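Local coordinates for Exo-1,3/1,4-beta-glucanase (Pseudoalteromonas sp., PDB 3RRX), which is an exo-acting 1,3/1,4-beta-glucanase of glycoside hydrolase family 3 that probably releases glucose from the ends of mixed-linkage beta-glucans, at residues Ala24-Leu29 with Phe354-Ile359; Ala102-Trp107 with Gly362-Ser367; Glu36-Gln41 with Arg346-Val351. The protein carries 1 engineered substitution. All coordinates share one frame; numbering follows the deposited sequence.

Contact 1: residues Ala24-Leu29 with Phe354-Ile359; sequences AQIEKL and FLRAKI
Ile26 and Leu355 run past each other in opposite directions, the CG1 of Ile26 lying 4.0 Å from the CB of Leu355. The long branch of Ile26 stands beside its own backbone N (chi1 -65°) and extends from there, which carries its CD1 onto the main chain of the other helix, 3.6 Å from the CA of Arg356. It also rests on the CB of that arginine, whose guanidinium group is held elsewhere, notably by a salt bridge to Glu23 in the first turn of helix 20-32.

Ile359 presents its two branches to different partners. CD1 lies 3.9 Å from the CG1 of Ile26 and meets the CD1 of Leu29 tip to tip, at 4.1 Å. The shorter branch, CG2, lies against the amide end of Gln25, 3.5 Å from its NE2; this glutamine has an extended chain and borders the apolar patch. Leu29 uses the same CD1 for Leu355, whose CD1 is 3.9 Å away and approaches at a slant. No hydrogen bond crosses between the segments, and the contact rests on apolar packing.

The helix segments run at 126° to each other, with their axes 9.9 Å apart. This is apolar helix-to-helix packing in the (alpha/beta)8-barrel domain of family 3, beside the N-terminal ends of strands 62-65 and 106-110, joining the N-terminal helix 20-32 to helix 344-361.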
# COMPACT_ATOMS: atom_id res chain seq x y z
N ALA A 24 9.76 16.34 28.34
CA ALA A 24 10.85 16.99 29.07
C ALA A 24 12.12 16.97 28.23
O ALA A 24 12.81 17.99 28.11
CB ALA A 24 11.10 16.31 30.42
N GLN A 25 12.43 15.82 27.63
CA GLN A 25 13.63 15.69 26.80
C GLN A 25 13.58 16.59 25.57
O GLN A 25 14.59 17.20 25.20
CB GLN A 25 13.82 14.25 26.34
CG GLN A 25 13.96 13.22 27.45
CD GLN A 25 14.01 11.81 26.89
OE1 GLN A 25 13.22 10.95 27.28
NE2 GLN A 25 14.93 11.57 25.97
N ILE A 26 12.43 16.63 24.90
CA ILE A 26 12.27 17.50 23.75
C ILE A 26 12.58 18.96 24.11
O ILE A 26 13.30 19.65 23.40
CB ILE A 26 10.84 17.44 23.17
CG1 ILE A 26 10.52 16.05 22.62
CG2 ILE A 26 10.67 18.47 22.08
CD1 ILE A 26 9.02 15.85 22.33
N GLU A 27 12.02 19.43 25.22
CA GLU A 27 12.21 20.84 25.58
C GLU A 27 13.68 21.16 25.90
O GLU A 27 14.18 22.22 25.51
CB GLU A 27 11.28 21.26 26.72
CG GLU A 27 9.80 21.27 26.32
CD GLU A 27 9.54 22.02 25.02
OE1 GLU A 27 9.92 23.21 24.93
OE2 GLU A 27 8.96 21.42 24.08
N LYS A 28 14.36 20.25 26.57
CA LYS A 28 15.78 20.43 26.87
C LYS A 28 16.62 20.47 25.59
O LYS A 28 17.52 21.30 25.46
CB LYS A 28 16.28 19.31 27.79
CG LYS A 28 17.72 19.45 28.24
CD LYS A 28 18.13 18.30 29.14
CE LYS A 28 19.57 18.44 29.59
NZ LYS A 28 19.98 17.32 30.49
N LEU A 29 16.30 19.60 24.63
CA LEU A 29 16.98 19.59 23.34
C LEU A 29 16.73 20.87 22.56
O LEU A 29 17.67 21.49 22.06
CB LEU A 29 16.55 18.39 22.48
CG LEU A 29 17.22 17.04 22.71
CD1 LEU A 29 16.60 16.00 21.79
CD2 LEU A 29 18.72 17.13 22.47
N PHE A 354 8.24 15.80 15.57
CA PHE A 354 9.08 14.74 15.02
C PHE A 354 9.90 14.06 16.12
O PHE A 354 9.98 12.83 16.19
CB PHE A 354 10.00 15.33 13.93
CG PHE A 354 10.90 14.31 13.26
CD1 PHE A 354 10.37 13.15 12.73
CD2 PHE A 354 12.26 14.55 13.13
CE1 PHE A 354 11.19 12.22 12.10
CE2 PHE A 354 13.09 13.63 12.51
CZ PHE A 354 12.55 12.46 11.99
N LEU A 355 10.52 14.85 16.99
CA LEU A 355 11.27 14.28 18.10
C LEU A 355 10.34 13.49 19.03
O LEU A 355 10.73 12.47 19.59
CB LEU A 355 11.99 15.36 18.91
CG LEU A 355 13.23 15.95 18.24
CD1 LEU A 355 13.87 16.99 19.15
CD2 LEU A 355 14.22 14.84 17.89
N ARG A 356 9.11 13.96 19.18
CA ARG A 356 8.12 13.24 19.97
C ARG A 356 8.02 11.78 19.49
O ARG A 356 7.91 10.86 20.30
CB ARG A 356 6.77 13.95 19.89
CG ARG A 356 5.63 13.31 20.68
CD ARG A 356 4.40 14.24 20.69
NE ARG A 356 4.70 15.50 21.37
CZ ARG A 356 4.35 16.71 20.93
NH1 ARG A 356 3.64 16.85 19.82
NH2 ARG A 356 4.71 17.78 21.63
N ALA A 357 8.06 11.58 18.18
CA ALA A 357 7.99 10.22 17.64
C ALA A 357 9.29 9.44 17.87
O ALA A 357 9.28 8.32 18.39
CB ALA A 357 7.64 10.23 16.15
N LYS A 358 10.42 10.03 17.48
CA LYS A 358 11.70 9.32 17.56
C LYS A 358 12.07 9.00 19.01
O LYS A 358 12.56 7.90 19.30
CB LYS A 358 12.83 10.14 16.92
CG LYS A 358 12.71 10.33 15.42
CD LYS A 358 14.06 10.66 14.78
CE LYS A 358 14.58 12.03 15.23
NZ LYS A 358 15.84 12.37 14.51
N ILE A 359 11.87 9.96 19.90
CA ILE A 359 12.25 9.77 21.30
C ILE A 359 11.34 8.74 21.97
O ILE A 359 11.82 7.85 22.69
CB ILE A 359 12.25 11.11 22.09
CG1 ILE A 359 13.28 12.07 21.48
CG2 ILE A 359 12.53 10.89 23.57
CD1 ILE A 359 13.39 13.41 22.23

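Contact 2: residues Ala102-Trp107 with Gly362-Ser367; sequences AIPTVW and GVFTKS
Apolar packing centres on Pro104, whose ring is wedged against two consecutive residues, Val363 and Phe364. Its CB lies 3.7 Å from the CB of Val363, and the neighbouring CG approaches the carbonyl O of the same valine at 3.5 Å. On the Phe364 side the CD of Pro104 sits over one face of the phenyl ring, 3.4 Å from CE1, the two side chains crossing nearly at right angles. Further along the chain, the CG1 methyl groups of Val106 and Val363 meet at 3.7 Å. Val363 places CG1 beside its own backbone N (chi1 -62°), and its two branches are thereby shared out, CG1 going to Val106 and CG2 to the proline ring.

The elements brought together are the lead-in to strand 106-110, one of the parallel strands of the family 3 barrel, and the turn just after helix 344-361. A Schellman motif ends that helix: Gly362, with positive phi, is its C-prime residue, and the chain then turns so that Val363 points at Pro104.

Polar contacts have a smaller share. The carbonyl O of Ala102 lies at the edge of the Phe364 ring, near its plane and 3.6 Å from CE1, an approach in which the positive rim of the ring faces the oxygen. Within the turn, Lys366 N donates to Gly362 O at 2.9 Å. The carbonyl O of Pro104 accepts a hydrogen bond from Lys358, a residue of the last turn of helix 344-361, whose side chain also touches Val106 and Val363.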
# COMPACT_ATOMS: atom_id res chain seq x y z
N ALA A 102 24.22 15.50 19.03
CA ALA A 102 24.11 14.06 18.81
C ALA A 102 22.66 13.59 18.91
O ALA A 102 22.24 13.06 19.94
CB ALA A 102 25.02 13.29 19.77
N ILE A 103 21.91 13.82 17.84
CA ILE A 103 20.54 13.35 17.75
C ILE A 103 20.48 12.20 16.77
O ILE A 103 20.82 12.35 15.60
CB ILE A 103 19.59 14.47 17.28
CG1 ILE A 103 19.58 15.62 18.29
CG2 ILE A 103 18.17 13.93 17.08
CD1 ILE A 103 18.72 16.80 17.87
N PRO A 104 20.07 11.02 17.24
CA PRO A 104 20.01 9.85 16.35
C PRO A 104 19.04 10.09 15.19
O PRO A 104 17.95 10.63 15.41
CB PRO A 104 19.46 8.75 17.26
CG PRO A 104 19.75 9.21 18.67
CD PRO A 104 19.61 10.70 18.60
N THR A 105 19.44 9.70 13.99
CA THR A 105 18.56 9.75 12.82
C THR A 105 17.73 8.47 12.77
O THR A 105 17.94 7.56 13.58
CB THR A 105 19.40 9.91 11.52
OG1 THR A 105 18.55 10.18 10.39
CG2 THR A 105 20.24 8.65 11.24
N VAL A 106 16.77 8.40 11.85
CA VAL A 106 16.02 7.17 11.61
C VAL A 106 15.86 6.95 10.12
O VAL A 106 15.82 7.90 9.33
CB VAL A 106 14.60 7.18 12.23
CG1 VAL A 106 14.65 7.13 13.75
CG2 VAL A 106 13.79 8.38 11.72
N TRP A 107 15.73 5.69 9.75
CA TRP A 107 15.56 5.26 8.38
C TRP A 107 14.07 5.01 8.18
O TRP A 107 13.42 4.37 9.01
CB TRP A 107 16.34 3.96 8.20
CG TRP A 107 16.73 3.63 6.80
CD1 TRP A 107 16.34 4.29 5.66
CD2 TRP A 107 17.59 2.57 6.38
NE1 TRP A 107 16.92 3.69 4.56
CE2 TRP A 107 17.70 2.64 4.98
CE3 TRP A 107 18.30 1.58 7.05
CZ2 TRP A 107 18.47 1.75 4.24
CZ3 TRP A 107 19.07 0.69 6.32
CH2 TRP A 107 19.15 0.78 4.93
N GLY A 362 12.26 5.36 20.92
CA GLY A 362 13.42 4.97 21.72
C GLY A 362 14.79 5.17 21.09
O GLY A 362 15.72 4.41 21.39
N VAL A 363 14.95 6.19 20.26
CA VAL A 363 16.23 6.36 19.57
C VAL A 363 17.40 6.64 20.54
O VAL A 363 18.55 6.30 20.23
CB VAL A 363 16.19 7.45 18.48
CG1 VAL A 363 15.18 7.08 17.38
CG2 VAL A 363 15.87 8.83 19.08
N PHE A 364 17.12 7.25 21.69
CA PHE A 364 18.17 7.51 22.68
C PHE A 364 18.44 6.31 23.58
O PHE A 364 19.53 6.16 24.12
CB PHE A 364 17.85 8.74 23.55
CG PHE A 364 18.07 10.06 22.85
CD1 PHE A 364 19.34 10.49 22.52
CD2 PHE A 364 16.99 10.88 22.53
CE1 PHE A 364 19.54 11.71 21.89
CE2 PHE A 364 17.19 12.09 21.90
CZ PHE A 364 18.46 12.50 21.57
N THR A 365 17.43 5.46 23.76
CA THR A 365 17.54 4.33 24.69
C THR A 365 17.96 3.01 24.06
O THR A 365 18.53 2.16 24.73
CB THR A 365 16.23 4.12 25.46
OG1 THR A 365 15.16 3.89 24.53
CG2 THR A 365 15.90 5.34 26.32
N LYS A 366 17.67 2.80 22.77
CA LYS A 366 18.12 1.58 22.10
C LYS A 366 19.56 1.69 21.63
O LYS A 366 20.10 2.78 21.50
CB LYS A 366 17.23 1.24 20.90
CG LYS A 366 15.79 0.93 21.26
CD LYS A 366 15.09 0.24 20.09
CE LYS A 366 13.64 -0.04 20.43
NZ LYS A 366 13.02 -1.02 19.49
N SER A 367 20.17 0.54 21.37
CA SER A 367 21.54 0.49 20.87
C SER A 367 21.57 0.86 19.40
O SER A 367 20.54 1.17 18.81
CB SER A 367 22.08 -0.93 21.03
OG SER A 367 21.23 -1.85 20.38

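Contact 3: residues Glu36-Gln41 with Arg346-Val351; sequences EQKVAQ and RINDAV
Packing of two helices in the family 3 barrel domain, near where the chain enters strands 62-65 and 106-110, brings Lys38, on the short helix 35-42, against Ile347, Asn348 and Val351 of helix 344-361. The polar part is a single hydrogen bond, from Lys38 NZ to Asn348 OD1 at 2.7 Å. The ammonium group lies in the carbonyl plane and uses a lone pair of the oxygen, with a C=O...N angle of 135°. To get there the lysine is stretched to nearly its full length, its CG beside the backbone N (chi1 -65°) and every later torsion close to 180°. The CB of Asn348 points away from helix 35-42, and it is the amide end that comes back to meet the lysine.

The aliphatic part of the same lysine is used as an apolar surface. The Ile347 side chain crosses it at about a right angle, its CD1 4.0 Å from the CD of Lys38, so that the methylene chain packs on the isoleucine while its charged end is held by the amide. The segments run at 50° to each other with axes 9.3 Å apart, an oblique crossing in which the N-terminal part of helix 344-361 faces the helix that leads into strand 43-44.

One turn further along, Val351 makes the contact with its CG2. This methyl lies 3.4 Å from the backbone O of Lys38 and 4.1 Å from the CB of Gln41. Beyond its CB the Gln41 chain bends, and its OE1 accepts a hydrogen bond from Lys358 of helix 344-361. Ile347 is also touched by Val337 of helix 326-338; the same helix carries Tyr330, against which Val39 and Ala40 pack.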
# COMPACT_ATOMS: atom_id res chain seq x y z
N GLU A 36 20.19 25.95 12.65
CA GLU A 36 20.75 24.98 11.70
C GLU A 36 20.44 23.54 12.12
O GLU A 36 20.06 22.71 11.29
CB GLU A 36 22.27 25.17 11.59
CG GLU A 36 22.70 26.32 10.68
CD GLU A 36 22.77 27.69 11.37
OE1 GLU A 36 22.32 27.84 12.54
OE2 GLU A 36 23.28 28.62 10.73
N GLN A 37 20.60 23.25 13.40
CA GLN A 37 20.31 21.92 13.90
C GLN A 37 18.82 21.59 13.82
O GLN A 37 18.44 20.46 13.52
CB GLN A 37 20.85 21.76 15.32
CG GLN A 37 22.39 21.70 15.37
CD GLN A 37 22.97 22.11 16.71
OE1 GLN A 37 22.24 22.55 17.60
NE2 GLN A 37 24.29 21.96 16.86
N LYS A 38 17.96 22.59 14.07
CA LYS A 38 16.52 22.36 13.99
C LYS A 38 16.10 22.05 12.55
O LYS A 38 15.35 21.10 12.30
CB LYS A 38 15.75 23.57 14.52
CG LYS A 38 15.97 23.81 16.00
CD LYS A 38 15.30 25.11 16.46
CE LYS A 38 15.66 25.42 17.92
NZ LYS A 38 14.95 26.63 18.43
N VAL A 39 16.60 22.83 11.61
CA VAL A 39 16.25 22.61 10.21
C VAL A 39 16.74 21.23 9.74
O VAL A 39 16.04 20.55 8.98
CB VAL A 39 16.77 23.74 9.30
CG1 VAL A 39 16.53 23.41 7.84
CG2 VAL A 39 16.08 25.09 9.67
N ALA A 40 17.91 20.81 10.20
CA ALA A 40 18.44 19.50 9.79
C ALA A 40 17.47 18.37 10.15
O ALA A 40 17.33 17.41 9.39
CB ALA A 40 19.81 19.26 10.41
N GLN A 41 16.82 18.48 11.30
CA GLN A 41 15.84 17.49 11.73
C GLN A 41 14.67 17.37 10.75
O GLN A 41 14.05 16.32 10.67
CB GLN A 41 15.30 17.82 13.12
CG GLN A 41 16.28 17.51 14.26
CD GLN A 41 16.73 16.06 14.25
OE1 GLN A 41 15.92 15.15 14.41
NE2 GLN A 41 18.02 15.83 14.03
N ARG A 346 7.54 28.00 14.27
CA ARG A 346 7.10 26.97 13.33
C ARG A 346 8.12 25.83 13.25
O ARG A 346 7.75 24.65 13.33
CB ARG A 346 6.83 27.56 11.94
CG ARG A 346 6.46 26.52 10.84
CD ARG A 346 4.99 26.02 10.91
NE ARG A 346 4.80 24.91 11.85
CZ ARG A 346 5.03 23.63 11.57
NH1 ARG A 346 5.47 23.26 10.38
NH2 ARG A 346 4.82 22.70 12.51
N ILE A 347 9.40 26.16 13.11
CA ILE A 347 10.39 25.10 13.10
C ILE A 347 10.45 24.39 14.46
O ILE A 347 10.67 23.19 14.52
CB ILE A 347 11.80 25.55 12.60
CG1 ILE A 347 12.47 26.49 13.59
CG2 ILE A 347 11.72 26.16 11.18
CD1 ILE A 347 13.88 26.87 13.18
N ASN A 348 10.25 25.13 15.55
CA ASN A 348 10.19 24.52 16.87
C ASN A 348 9.08 23.47 16.95
O ASN A 348 9.28 22.37 17.45
CB ASN A 348 9.99 25.58 17.97
CG ASN A 348 11.26 26.36 18.28
OD1 ASN A 348 12.36 25.95 17.92
ND2 ASN A 348 11.11 27.49 18.97
N ASP A 349 7.90 23.83 16.44
CA ASP A 349 6.76 22.92 16.49
C ASP A 349 7.00 21.68 15.62
O ASP A 349 6.63 20.57 16.00
CB ASP A 349 5.48 23.59 16.02
CG ASP A 349 4.26 22.72 16.24
OD1 ASP A 349 4.08 22.23 17.38
OD2 ASP A 349 3.49 22.49 15.28
N ALA A 350 7.61 21.88 14.46
CA ALA A 350 7.93 20.77 13.56
C ALA A 350 8.88 19.80 14.25
O ALA A 350 8.67 18.58 14.25
CB ALA A 350 8.56 21.30 12.27
N VAL A 351 9.92 20.35 14.85
CA VAL A 351 10.91 19.52 15.52
C VAL A 351 10.32 18.82 16.75
O VAL A 351 10.60 17.64 16.98
CB VAL A 351 12.21 20.30 15.85
CG1 VAL A 351 13.18 19.43 16.63
CG2 VAL A 351 12.86 20.78 14.55

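In the fold
From the N terminus the chain first forms helix 20-32, then helix 35-42, and later the lead-in to strand 106-110; all three find their partners more than 250 residues on, at helix 344-361 and the turn after it. Contact 1 closes a long loop, and contact 3 lies within it, pairing the following helix with an earlier part of helix 344-361. Contact 2 crosses both, since its first segment lies inside their loops and its second beyond them. Lys358 links the three: its NZ bonds to Pro104 O of contact 2 and to Gln41 OE1 of contact 3. Together they tie the first helices of the chain and the approach to strand 106-110 to helix 344-361 and the turn after it.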